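PDB 3KEW: DHHA1 domain protein, which binds zinc and, as a probable relative of alanyl-tRNA synthetase editing domains, may hydrolyse mischarged tRNA. Local coordinates for residues A[47-52]-A[85-91]. Sequence-based numbering, arbitrary orientation.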
ATOM      1  N   MET A  47      -3.626  -4.094   3.433  1.00 50.19           N
ATOM      2  CA  MET A  47      -4.392  -5.318   3.206  1.00 57.12           C
ATOM      3  C   MET A  47      -4.204  -5.897   1.806  1.00 53.55           C
ATOM      4  O   MET A  47      -3.793  -5.193   0.884  1.00 51.09           O
ATOM      5  CB  MET A  47      -5.879  -5.061   3.455  1.00 59.04           C
ATOM      6  CG  MET A  47      -6.369  -5.533   4.821  1.00 74.27           C
ATOM      7  SD  MET A  47      -8.147  -5.295   5.058  1.00 80.01           S
ATOM      8  CE  MET A  47      -8.555  -6.748   6.040  1.00 73.39           C
ATOM      9  N   GLY A  48      -4.510  -7.185   1.661  1.00 48.53           N
ATOM     10  CA  GLY A  48      -4.397  -7.879   0.388  1.00 46.82           C
ATOM     11  C   GLY A  48      -5.629  -7.772  -0.486  1.00 50.43           C
ATOM     12  O   GLY A  48      -6.663  -7.259  -0.044  1.00 51.18           O
ATOM     13  N   ASP A  49      -5.526  -8.287  -1.716  1.00 48.02           N
ATOM     14  CA  ASP A  49      -6.588  -8.158  -2.721  1.00 44.63           C
ATOM     15  C   ASP A  49      -7.687  -9.224  -2.662  1.00 47.32           C
ATOM     16  O   ASP A  49      -7.535 -10.265  -2.028  1.00 47.27           O
ATOM     17  CB  ASP A  49      -5.987  -8.108  -4.134  1.00 44.14           C
ATOM     18  CG  ASP A  49      -5.318  -6.769  -4.439  1.00 55.06           C
ATOM     19  OD1 ASP A  49      -5.832  -5.729  -3.965  1.00 53.72           O
ATOM     20  OD2 ASP A  49      -4.289  -6.754  -5.154  1.00 46.55           O
ATOM     21  N   LEU A  50      -8.803  -8.917  -3.322  1.00 49.32           N
ATOM     22  CA  LEU A  50      -9.890  -9.858  -3.583  1.00 54.03           C
ATOM     23  C   LEU A  50     -10.207  -9.743  -5.067  1.00 52.43           C
ATOM     24  O   LEU A  50      -9.575  -8.951  -5.772  1.00 54.87           O
ATOM     25  CB  LEU A  50     -11.141  -9.511  -2.758  1.00 54.52           C
ATOM     26  CG  LEU A  50     -11.099  -9.500  -1.226  1.00 56.81           C
ATOM     27  CD1 LEU A  50     -12.493  -9.211  -0.674  1.00 56.90           C
ATOM     28  CD2 LEU A  50     -10.560 -10.803  -0.660  1.00 60.06           C
ATOM     29  N   GLY A  51     -11.182 -10.511  -5.544  1.00 49.35           N
ATOM     30  CA  GLY A  51     -11.579 -10.425  -6.943  1.00 52.60           C
ATOM     31  C   GLY A  51     -12.015 -11.748  -7.536  1.00 55.12           C
ATOM     32  O   GLY A  51     -12.662 -12.550  -6.860  1.00 53.49           O
ATOM     33  N   LEU A  52     -11.672 -11.963  -8.808  1.00 55.78           N
ATOM     34  CA  LEU A  52     -12.102 -13.160  -9.541  1.00 52.73           C
ATOM     35  C   LEU A  52     -10.955 -13.790 -10.315  1.00 53.77           C
ATOM     36  O   LEU A  52     -10.145 -13.089 -10.918  1.00 54.26           O
ATOM     37  CB  LEU A  52     -13.223 -12.830 -10.532  1.00 51.86           C
ATOM     38  CG  LEU A  52     -14.550 -12.207 -10.102  1.00 56.29           C
ATOM     39  CD1 LEU A  52     -15.292 -11.719 -11.336  1.00 54.11           C
ATOM     40  CD2 LEU A  52     -15.401 -13.201  -9.327  1.00 62.49           C
ATOM     41  N   GLU A  85      -9.319 -10.909 -12.640  1.00 56.47           N
ATOM     42  CA  GLU A  85      -9.553  -9.488 -12.389  1.00 57.23           C
ATOM     43  C   GLU A  85      -9.639  -9.114 -10.912  1.00 55.01           C
ATOM     44  O   GLU A  85     -10.297  -9.791 -10.116  1.00 52.45           O
ATOM     45  CB  GLU A  85     -10.766  -8.964 -13.169  1.00 57.82           C
ATOM     46  CG  GLU A  85     -11.887  -9.958 -13.388  1.00 68.03           C
ATOM     47  CD  GLU A  85     -12.771  -9.583 -14.568  1.00 77.77           C
ATOM     48  OE1 GLU A  85     -12.231  -9.360 -15.674  1.00 83.31           O
ATOM     49  OE2 GLU A  85     -14.006  -9.519 -14.393  1.00 77.31           O
ATOM     50  N   LEU A  86      -8.954  -8.031 -10.560  1.00 52.89           N
ATOM     51  CA  LEU A  86      -8.951  -7.524  -9.194  1.00 50.81           C
ATOM     52  C   LEU A  86     -10.261  -6.810  -8.892  1.00 53.10           C
ATOM     53  O   LEU A  86     -10.907  -6.254  -9.786  1.00 52.44           O
ATOM     54  CB  LEU A  86      -7.779  -6.557  -8.966  1.00 47.02           C
ATOM     55  CG  LEU A  86      -6.323  -6.971  -9.212  1.00 47.65           C
ATOM     56  CD1 LEU A  86      -5.367  -5.818  -8.930  1.00 43.47           C
ATOM     57  CD2 LEU A  86      -5.919  -8.150  -8.393  1.00 43.32           C
ATOM     58  N   ASP A  87     -10.661  -6.854  -7.626  1.00 55.67           N
ATOM     59  CA  ASP A  87     -11.603  -5.889  -7.069  1.00 52.58           C
ATOM     60  C   ASP A  87     -10.783  -4.601  -6.996  1.00 46.38           C
ATOM     61  O   ASP A  87      -9.984  -4.416  -6.082  1.00 49.71           O
ATOM     62  CB  ASP A  87     -12.024  -6.367  -5.671  1.00 55.06           C
ATOM     63  CG  ASP A  87     -13.078  -5.477  -5.001  1.00 59.27           C
ATOM     64  OD1 ASP A  87     -13.397  -4.361  -5.475  1.00 54.47           O
ATOM     65  OD2 ASP A  87     -13.584  -5.921  -3.951  1.00 61.20           O
ATOM     66  N   TRP A  88     -10.951  -3.741  -7.999  1.00 44.19           N
ATOM     67  CA  TRP A  88     -10.128  -2.536  -8.120  1.00 48.54           C
ATOM     68  C   TRP A  88     -10.462  -1.453  -7.084  1.00 48.30           C
ATOM     69  O   TRP A  88      -9.587  -0.694  -6.678  1.00 49.68           O
ATOM     70  CB  TRP A  88     -10.148  -1.948  -9.541  1.00 42.32           C
ATOM     71  CG  TRP A  88      -9.190  -0.779  -9.646  1.00 43.15           C
ATOM     72  CD1 TRP A  88      -9.511   0.542  -9.772  1.00 37.57           C
ATOM     73  CD2 TRP A  88      -7.761  -0.837  -9.548  1.00 38.31           C
ATOM     74  NE1 TRP A  88      -8.367   1.308  -9.781  1.00 39.61           N
ATOM     75  CE2 TRP A  88      -7.281   0.484  -9.650  1.00 39.86           C
ATOM     76  CE3 TRP A  88      -6.835  -1.883  -9.400  1.00 33.78           C
ATOM     77  CZ2 TRP A  88      -5.923   0.786  -9.601  1.00 39.08           C
ATOM     78  CZ3 TRP A  88      -5.489  -1.577  -9.363  1.00 43.04           C
ATOM     79  CH2 TRP A  88      -5.047  -0.263  -9.466  1.00 33.26           C
ATOM     80  N   GLU A  89     -11.722  -1.388  -6.668  1.00 49.40           N
ATOM     81  CA  GLU A  89     -12.153  -0.427  -5.659  1.00 50.76           C
ATOM     82  C   GLU A  89     -11.433  -0.657  -4.328  1.00 46.26           C
ATOM     83  O   GLU A  89     -10.919   0.286  -3.731  1.00 47.58           O
ATOM     84  CB  GLU A  89     -13.681  -0.456  -5.496  1.00 53.94           C
ATOM     85  CG  GLU A  89     -14.418   0.651  -6.266  1.00 69.25           C
ATOM     86  CD  GLU A  89     -14.078   0.706  -7.758  1.00 82.91           C
ATOM     87  OE1 GLU A  89     -14.546  -0.171  -8.518  1.00 85.34           O
ATOM     88  OE2 GLU A  89     -13.353   1.641  -8.173  1.00 86.41           O
ATOM     89  N   ARG A  90     -11.370  -1.916  -3.903  1.00 42.78           N
ATOM     90  CA  ARG A  90     -10.646  -2.312  -2.706  1.00 40.35           C
ATOM     91  C   ARG A  90      -9.152  -2.007  -2.829  1.00 44.16           C
ATOM     92  O   ARG A  90      -8.542  -1.490  -1.895  1.00 43.73           O
ATOM     93  CB  ARG A  90     -10.838  -3.802  -2.462  1.00 45.05           C
ATOM     94  CG  ARG A  90     -10.166  -4.332  -1.213  1.00 50.61           C
ATOM     95  CD  ARG A  90     -10.216  -5.851  -1.183  1.00 48.72           C
ATOM     96  NE  ARG A  90      -9.305  -6.402  -0.180  1.00 46.66           N
ATOM     97  CZ  ARG A  90      -9.647  -6.687   1.073  1.00 54.62           C
ATOM     98  NH1 ARG A  90     -10.891  -6.488   1.498  1.00 53.11           N
ATOM     99  NH2 ARG A  90      -8.740  -7.180   1.901  1.00 55.10           N
ATOM    100  N   ARG A  91      -8.584  -2.355  -3.980  1.00 43.34           N
ATOM    101  CA  ARG A  91      -7.166  -2.162  -4.278  1.00 45.57           C
ATOM    102  C   ARG A  91      -6.809  -0.706  -4.109  1.00 37.36           C
ATOM    103  O   ARG A  91      -5.900  -0.365  -3.355  1.00 47.26           O
ATOM    104  CB  ARG A  91      -6.912  -2.487  -5.749  1.00 43.17           C
ATOM    105  CG  ARG A  91      -5.790  -3.379  -6.060  1.00 50.68           C
ATOM    106  CD  ARG A  91      -4.443  -3.054  -5.456  1.00 46.95           C
ATOM    107  NE  ARG A  91      -3.576  -4.119  -5.940  1.00 47.47           N
ATOM    108  CZ  ARG A  91      -2.692  -3.977  -6.921  1.00 53.26           C
ATOM    109  NH1 ARG A  91      -2.476  -2.792  -7.469  1.00 44.68           N
ATOM    110  NH2 ARG A  91      -1.992  -5.019  -7.325  1.00 54.26           N
TER
HETATM  111  O   HOH W   1      -8.650  -5.936  -4.225  1.00 45.72           O
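Antiparallel backbone pairing joins the two segments where strand 51-53 meets strand 82-86. Leu-52 and Glu-85 form a hydrogen-bonded pair, with Leu-52 N to Glu-85 O and Glu-85 N to Leu-52 O both 2.9 Å; their side chains share one face of the sheet. Asp-87 N to Leu-50 O, 3.0 Å and nearly linear, extends the ladder to the N-cap residue of helix 88-112. Between these bonds, Gly-51 opposes Leu-86 with CA atoms 4.5 Å apart. A CB on Gly-51 would clash with Glu-85 O, and its phi of 146° also favours glycine; the bare CA instead makes a CA-H...O contact to that oxygen at 3.5 Å.

Beyond the strands, two arginines of the first helical turn hold residues 48-49. Arg-90 grips Gly-48 O in a bifurcated hydrogen bond from NE and NH2, each 2.8 Å away, while Leu-50 packs over one face of its guanidinium. Arg-91 NE forms a salt bridge with Asp-49 OD2 at 2.8 Å. A water bridges Asp-49 OD1, Leu-50 N and Asp-87 O, filling the gap where the backbones separate.

Asp-49 OD2 also accepts a hydrogen bond from Phe-40 N. On the far side of strand 51-53 runs strand 56-64, so the contact joins two neighbouring strands of the closed six-stranded barrel, just where the chain leaves it for helix 88-112, which carries the zinc ligands His-98 and His-102.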